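PDB 4N67: putative cell filamentation protein from Bartonella quintana, which binds ADP through its Fic domain and probably acts as a translocated effector that transfers AMP from ATP to target proteins. Local coordinates for residues H25-P30 with Y34-H39; K118-R123 with F146-H151. The protein carries 2 engineered substitutions. All coordinates share one frame; numbering follows the deposited sequence.

Contact 1 (H25-P30 with Y34-H39); sequences HGIKNP and YERCAH
Arg36 sets its CG over one face of the His25 ring. Arg36 CG is 3.9 Å from the centroid of the His25 ring and only 4° off the ring normal, which makes a clear CH-pi contact. The Arg36 chain bends at chi2 (106°), which turns it toward the ND1 side of the imidazole. The guanidinium does not stack there: its plane is turned 59° from that of the imidazole, and Arg36 NE is 3.6 Å from His25 ND1. One water joins the two polar ends. It lies in the plane of both groups, 2.8 Å from His25 ND1, and accepts a hydrogen bond from Arg36 NH2 at 2.9 Å. The far nitrogen, His25 NE2, is hydrogen-bonded to Thr73, so the ring is tied at both nitrogens. Ile27 meets the root of the same arginine. Ile27 CD1 reaches Arg36 CB at 3.7 Å, and the two side chains cross at about a right angle. At the other end of the contact, Tyr34 N donates to Pro30 O at 3.0 Å, an early i to i+4 bond of helix 30-48. Asn29 is the N-cap of this helix, and its OD1 accepts from Lys32 N. The loop that ends at Asn29 folds back on the start of the helix it leads into. The CH-pi contact, the water at ND1 and Thr73 at NE2 together fix the rotation of the imidazole, and the nearby guanidinium charge would probably disfavour a protonated His25.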
loop_
_atom_site.group_PDB
_atom_site.type_symbol
_atom_site.label_atom_id
_atom_site.label_comp_id
_atom_site.label_asym_id
_atom_site.label_seq_id
_atom_site.Cartn_x
_atom_site.Cartn_y
_atom_site.Cartn_z
ATOM N N HIS A 25 -2.630 2.639 -21.098
ATOM C CA HIS A 25 -1.475 2.305 -21.907
ATOM C C HIS A 25 -1.779 1.794 -23.299
ATOM O O HIS A 25 -0.856 1.608 -24.097
ATOM C CB HIS A 25 -0.636 1.229 -21.196
ATOM C CG HIS A 25 0.006 1.694 -19.958
ATOM N ND1 HIS A 25 0.888 2.738 -19.930
ATOM C CD2 HIS A 25 -0.141 1.288 -18.678
ATOM C CE1 HIS A 25 1.314 2.921 -18.697
ATOM N NE2 HIS A 25 0.696 2.047 -17.916
ATOM N N GLY A 26 -3.054 1.531 -23.614
ATOM C CA GLY A 26 -3.440 0.959 -24.891
ATOM C C GLY A 26 -3.224 -0.542 -24.988
ATOM O O GLY A 26 -3.134 -1.079 -26.068
ATOM N N ILE A 27 -3.189 -1.204 -23.828
ATOM C CA ILE A 27 -2.841 -2.622 -23.740
ATOM C C ILE A 27 -4.105 -3.446 -23.473
ATOM O O ILE A 27 -4.903 -3.091 -22.607
ATOM C CB ILE A 27 -1.803 -2.855 -22.632
ATOM C CG1 ILE A 27 -0.490 -2.109 -22.965
ATOM C CG2 ILE A 27 -1.594 -4.353 -22.425
ATOM C CD1 ILE A 27 0.536 -2.155 -21.877
ATOM N N LYS A 28 -4.283 -4.518 -24.242
ATOM C CA LYS A 28 -5.431 -5.423 -24.031
ATOM C C LYS A 28 -5.027 -6.793 -23.510
ATOM O O LYS A 28 -5.903 -7.569 -23.121
ATOM C CB LYS A 28 -6.280 -5.586 -25.299
ATOM C CG LYS A 28 -6.931 -4.306 -25.813
ATOM C CD LYS A 28 -7.736 -3.584 -24.735
ATOM C CE LYS A 28 -8.542 -2.437 -25.334
ATOM N NZ LYS A 28 -7.638 -1.361 -25.868
ATOM N N ASN A 29 -3.738 -7.085 -23.529
ATOM C CA ASN A 29 -3.194 -8.370 -23.105
ATOM C C ASN A 29 -2.893 -8.255 -21.608
ATOM O O ASN A 29 -2.132 -7.369 -21.180
ATOM C CB ASN A 29 -1.945 -8.647 -23.932
ATOM C CG ASN A 29 -1.217 -9.912 -23.542
ATOM O OD1 ASN A 29 -0.984 -10.211 -22.355
ATOM N ND2 ASN A 29 -0.787 -10.649 -24.573
ATOM N N PRO A 30 -3.507 -9.112 -20.773
ATOM C CA PRO A 30 -3.332 -8.945 -19.318
ATOM C C PRO A 30 -1.883 -9.089 -18.816
ATOM O O PRO A 30 -1.455 -8.360 -17.902
ATOM C CB PRO A 30 -4.256 -10.022 -18.708
ATOM C CG PRO A 30 -4.485 -10.989 -19.795
ATOM C CD PRO A 30 -4.416 -10.227 -21.098
ATOM N N TYR A 34 0.410 -6.184 -16.968
ATOM C CA TYR A 34 1.124 -6.438 -15.724
ATOM C C TYR A 34 2.587 -6.014 -15.835
ATOM O O TYR A 34 3.092 -5.289 -14.995
ATOM C CB TYR A 34 1.042 -7.921 -15.354
ATOM C CG TYR A 34 1.488 -8.235 -13.936
ATOM C CD1 TYR A 34 2.833 -8.245 -13.596
ATOM C CD2 TYR A 34 0.559 -8.539 -12.951
ATOM C CE1 TYR A 34 3.238 -8.545 -12.314
ATOM C CE2 TYR A 34 0.956 -8.850 -11.668
ATOM C CZ TYR A 34 2.290 -8.848 -11.352
ATOM O OH TYR A 34 2.685 -9.139 -10.064
ATOM N N GLU A 35 3.256 -6.445 -16.895
ATOM C CA GLU A 35 4.678 -6.136 -17.053
ATOM C C GLU A 35 4.930 -4.644 -17.274
ATOM O O GLU A 35 5.859 -4.064 -16.711
ATOM C CB GLU A 35 5.278 -6.949 -18.191
ATOM C CG GLU A 35 5.343 -8.433 -17.907
ATOM C CD GLU A 35 6.017 -9.214 -19.020
ATOM O OE1 GLU A 35 6.966 -8.693 -19.654
ATOM O OE2 GLU A 35 5.622 -10.380 -19.259
ATOM N N ARG A 36 4.109 -4.018 -18.109
ATOM C CA ARG A 36 4.251 -2.579 -18.344
ATOM C C ARG A 36 4.041 -1.806 -17.048
ATOM O O ARG A 36 4.802 -0.918 -16.695
ATOM C CB ARG A 36 3.250 -2.106 -19.423
ATOM C CG ARG A 36 3.236 -0.579 -19.653
ATOM C CD ARG A 36 3.916 -0.233 -20.956
ATOM N NE ARG A 36 3.896 1.214 -21.152
ATOM C CZ ARG A 36 4.846 2.042 -20.753
ATOM N NH1 ARG A 36 5.968 1.599 -20.189
ATOM N NH2 ARG A 36 4.734 3.330 -20.987
ATOM N N CYS A 37 2.992 -2.153 -16.324
ATOM C CA CYS A 37 2.677 -1.510 -15.053
ATOM C C CYS A 37 3.745 -1.741 -13.991
ATOM O O CYS A 37 4.093 -0.819 -13.230
ATOM C CB CYS A 37 1.307 -2.045 -14.618
ATOM S SG CYS A 37 0.784 -1.555 -12.997
ATOM N N ALA A 38 4.266 -2.954 -13.922
ATOM C CA ALA A 38 5.336 -3.234 -12.978
ATOM C C ALA A 38 6.523 -2.303 -13.237
ATOM O O ALA A 38 7.125 -1.744 -12.313
ATOM C CB ALA A 38 5.722 -4.692 -13.040
ATOM N N HIS A 39 6.887 -2.154 -14.517
ATOM C CA HIS A 39 8.010 -1.319 -14.907
ATOM C C HIS A 39 7.762 0.159 -14.606
ATOM O O HIS A 39 8.619 0.878 -14.045
ATOM C CB HIS A 39 8.265 -1.550 -16.418
ATOM C CG HIS A 39 9.454 -0.834 -16.973
ATOM N ND1 HIS A 39 9.463 0.513 -17.266
ATOM C CD2 HIS A 39 10.663 -1.303 -17.354
ATOM C CE1 HIS A 39 10.629 0.844 -17.793
ATOM N NE2 HIS A 39 11.374 -0.240 -17.859
HETATM O O HOH W 1 2.173 4.434 -21.704
#

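Contact 2 (K118-R123 with F146-H151); sequences KKLEQR and FTALDH. With ADP (adenosine-5'-diphosphate), chain B.
Leu120 and Leu149 make the apolar centre of this helix pair. Leu120 CD2 meets Leu149 CD2 at 3.6 Å, and the side chains cross at about a right angle. Leu120 holds its CG anti to the backbone N (chi1 180°), which carries the branch out toward helix 135-152. Leu120 CD1, the other methyl, lies 4.4 Å from Ala148 CB, a looser contact. Ala148 is also met by Arg123. Arg123 NH2 stands 3.7 Å from Ala148 CB, with the methyl at the edge of the guanidinium and in its plane. A bend at chi3 (-85°) folds the arginine back over its own helix, where one face of the guanidinium lies above Leu120 CA. The contact is made by side chains alone. The small alanine is the point of closest backbone approach, with Leu120 CA and Ala148 CA 7.2 Å apart. The two segments run nearly antiparallel, at 165°, and their axes come within 10.6 Å at closest approach. Further along, His151 ND1 is hydrogen-bonded to Glu116 OE1, a second tie between the same two helices. Away from helix 112-126, segment 146-151 turns to the nucleotide. Asp150 OD1 accepts a hydrogen bond of 2.6 Å from the ribose O3' of ADP. The carboxylate is itself positioned by Gln163 NE2 at OD1 and by Ser192 OG at OD2. Phe146 CE2 approaches the same ADP O3' at 3.6 Å, with the hydroxyl at the ring edge. One helix therefore packs on helix 112-126 with one side and lines the ADP pocket with another. It leads straight into the Fic motif loop, here HPFRKGNGR, whose Gly158, Asn159 and Gly160 also bind ADP; a helix running into this nucleotide-binding loop is characteristic of the Fic fold.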
loop_
_atom_site.group_PDB
_atom_site.type_symbol
_atom_site.label_atom_id
_atom_site.label_comp_id
_atom_site.label_asym_id
_atom_site.label_seq_id
_atom_site.Cartn_x
_atom_site.Cartn_y
_atom_site.Cartn_z
ATOM N N LYS A 118 -8.733 6.122 9.145
ATOM C CA LYS A 118 -8.868 7.158 10.200
ATOM C C LYS A 118 -8.223 6.725 11.502
ATOM O O LYS A 118 -7.471 7.499 12.123
ATOM C CB LYS A 118 -10.337 7.508 10.441
ATOM N N LYS A 119 -8.473 5.482 11.916
ATOM C CA LYS A 119 -7.881 4.950 13.144
ATOM C C LYS A 119 -6.363 4.918 13.068
ATOM O O LYS A 119 -5.680 5.250 14.043
ATOM C CB LYS A 119 -8.447 3.559 13.488
ATOM N N LEU A 120 -5.831 4.534 11.903
ATOM C CA LEU A 120 -4.387 4.517 11.701
ATOM C C LEU A 120 -3.789 5.918 11.775
ATOM O O LEU A 120 -2.775 6.117 12.442
ATOM C CB LEU A 120 -4.046 3.825 10.374
ATOM C CG LEU A 120 -2.547 3.774 10.078
ATOM C CD1 LEU A 120 -1.729 3.091 11.179
ATOM C CD2 LEU A 120 -2.374 3.096 8.736
ATOM N N GLU A 121 -4.448 6.884 11.123
ATOM C CA GLU A 121 -4.043 8.297 11.197
ATOM C C GLU A 121 -3.935 8.765 12.626
ATOM O O GLU A 121 -2.956 9.380 13.024
ATOM C CB GLU A 121 -5.081 9.208 10.558
ATOM C CG GLU A 121 -5.142 9.175 9.082
ATOM C CD GLU A 121 -6.162 10.155 8.518
ATOM O OE1 GLU A 121 -6.851 10.880 9.274
ATOM O OE2 GLU A 121 -6.267 10.194 7.295
ATOM N N GLN A 122 -4.964 8.487 13.395
ATOM C CA GLN A 122 -4.975 8.889 14.790
ATOM C C GLN A 122 -3.872 8.224 15.602
ATOM O O GLN A 122 -3.257 8.863 16.482
ATOM C CB GLN A 122 -6.328 8.597 15.403
ATOM C CG GLN A 122 -7.433 9.455 14.811
ATOM C CD GLN A 122 -8.809 8.993 15.244
ATOM O OE1 GLN A 122 -9.046 7.804 15.412
ATOM N NE2 GLN A 122 -9.717 9.941 15.461
ATOM N N ARG A 123 -3.613 6.946 15.327
ATOM C CA ARG A 123 -2.549 6.234 16.030
ATOM C C ARG A 123 -1.184 6.856 15.673
ATOM O O ARG A 123 -0.326 7.093 16.567
ATOM C CB ARG A 123 -2.601 4.721 15.728
ATOM C CG ARG A 123 -3.692 3.987 16.503
ATOM C CD ARG A 123 -3.627 2.465 16.383
ATOM N NE ARG A 123 -4.317 2.000 15.178
ATOM C CZ ARG A 123 -3.775 1.344 14.142
ATOM N NH1 ARG A 123 -2.482 0.992 14.098
ATOM N NH2 ARG A 123 -4.556 1.012 13.132
ATOM N N PHE A 146 1.921 -1.544 9.151
ATOM C CA PHE A 146 1.820 -2.287 7.886
ATOM C C PHE A 146 0.668 -3.283 7.921
ATOM O O PHE A 146 -0.066 -3.425 6.936
ATOM C CB PHE A 146 3.123 -3.022 7.544
ATOM C CG PHE A 146 3.214 -3.373 6.102
ATOM C CD1 PHE A 146 3.565 -2.388 5.189
ATOM C CD2 PHE A 146 2.827 -4.612 5.631
ATOM C CE1 PHE A 146 3.586 -2.634 3.848
ATOM C CE2 PHE A 146 2.871 -4.882 4.260
ATOM C CZ PHE A 146 3.252 -3.875 3.377
ATOM N N THR A 147 0.517 -4.008 9.015
ATOM C CA THR A 147 -0.602 -4.965 9.063
ATOM C C THR A 147 -1.945 -4.223 9.030
ATOM O O THR A 147 -2.890 -4.706 8.418
ATOM C CB THR A 147 -0.519 -5.928 10.250
ATOM O OG1 THR A 147 -0.471 -5.202 11.459
ATOM C CG2 THR A 147 0.738 -6.755 10.159
ATOM N N ALA A 148 -2.031 -3.051 9.660
ATOM C CA ALA A 148 -3.243 -2.241 9.560
ATOM C C ALA A 148 -3.524 -1.830 8.118
ATOM O O ALA A 148 -4.663 -1.924 7.633
ATOM C CB ALA A 148 -3.130 -1.023 10.456
ATOM N N LEU A 149 -2.488 -1.402 7.411
ATOM C CA LEU A 149 -2.648 -1.062 5.996
ATOM C C LEU A 149 -3.060 -2.268 5.172
ATOM O O LEU A 149 -3.930 -2.157 4.271
ATOM C CB LEU A 149 -1.355 -0.455 5.437
ATOM C CG LEU A 149 -1.048 0.966 5.909
ATOM C CD1 LEU A 149 0.383 1.324 5.517
ATOM C CD2 LEU A 149 -2.020 1.994 5.348
ATOM N N ASP A 150 -2.446 -3.406 5.465
ATOM C CA ASP A 150 -2.744 -4.644 4.723
ATOM C C ASP A 150 -4.217 -4.960 4.816
ATOM O O ASP A 150 -4.832 -5.293 3.802
ATOM C CB ASP A 150 -1.981 -5.869 5.275
ATOM C CG ASP A 150 -0.715 -6.201 4.526
ATOM O OD1 ASP A 150 -0.522 -5.754 3.390
ATOM O OD2 ASP A 150 0.048 -7.054 5.058
ATOM N N HIS A 151 -4.776 -4.886 6.020
ATOM C CA HIS A 151 -6.169 -5.222 6.205
ATOM C C HIS A 151 -7.067 -4.211 5.517
ATOM O O HIS A 151 -8.069 -4.589 4.920
ATOM C CB HIS A 151 -6.548 -5.337 7.679
ATOM C CG HIS A 151 -7.967 -5.756 7.867
ATOM N ND1 HIS A 151 -8.989 -4.854 8.037
ATOM C CD2 HIS A 151 -8.547 -6.982 7.847
ATOM C CE1 HIS A 151 -10.139 -5.500 8.105
ATOM N NE2 HIS A 151 -9.899 -6.793 8.006
HETATM P PB ADP B . -2.767 -5.770 -5.065
HETATM O O1B ADP B . -3.948 -6.692 -5.412
HETATM O O2B ADP B . -3.216 -4.679 -4.157
HETATM O O3B ADP B . -2.012 -5.234 -6.284
HETATM P PA ADP B . -0.484 -6.874 -3.577
HETATM O O1A ADP B . 0.423 -8.004 -4.089
HETATM O O2A ADP B . 0.037 -5.466 -3.746
HETATM O O3A ADP B . -1.929 -6.943 -4.352
HETATM O "O5'" ADP B . -0.853 -7.217 -2.071
HETATM C "C5'" ADP B . -1.346 -6.221 -1.168
HETATM C "C4'" ADP B . -0.888 -6.594 0.238
HETATM O "O4'" ADP B . -1.635 -7.739 0.696
HETATM C "C3'" ADP B . 0.595 -6.942 0.313
HETATM O "O3'" ADP B . 1.204 -6.316 1.460
HETATM C "C2'" ADP B . 0.591 -8.453 0.455
HETATM O "O2'" ADP B . 1.730 -8.991 1.139
HETATM C "C1'" ADP B . -0.680 -8.685 1.219
HETATM N N9 ADP B . -1.248 -10.043 1.093
HETATM C C8 ADP B . -1.049 -10.963 0.129
HETATM N N7 ADP B . -1.805 -12.049 0.418
HETATM C C5 ADP B . -2.484 -11.831 1.551
HETATM C C6 ADP B . -3.436 -12.558 2.401
HETATM N N6 ADP B . -3.813 -13.813 2.008
HETATM N N1 ADP B . -3.927 -11.979 3.509
HETATM C C2 ADP B . -3.533 -10.721 3.851
HETATM N N3 ADP B . -2.651 -10.010 3.113
HETATM C C4 ADP B . -2.114 -10.487 1.991
#

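The two contacts lie on opposite sides of the chain's centre. Their centres are 30 Å apart, and their nearest atoms about 14 Å, so they do not touch. Bound ADP lies between them, and each approaches it differently. In contact 2, segment 146-151 touches the ribose of ADP. In contact 1 the nearest side chain, Tyr34, stops about 6 Å from ADP and about 7 Å from the magnesium ion. Contact 1 comes first in the chain and belongs to a surface loop and its helix. Contact 2 follows later in the chain and is partly buried, next to the pocket.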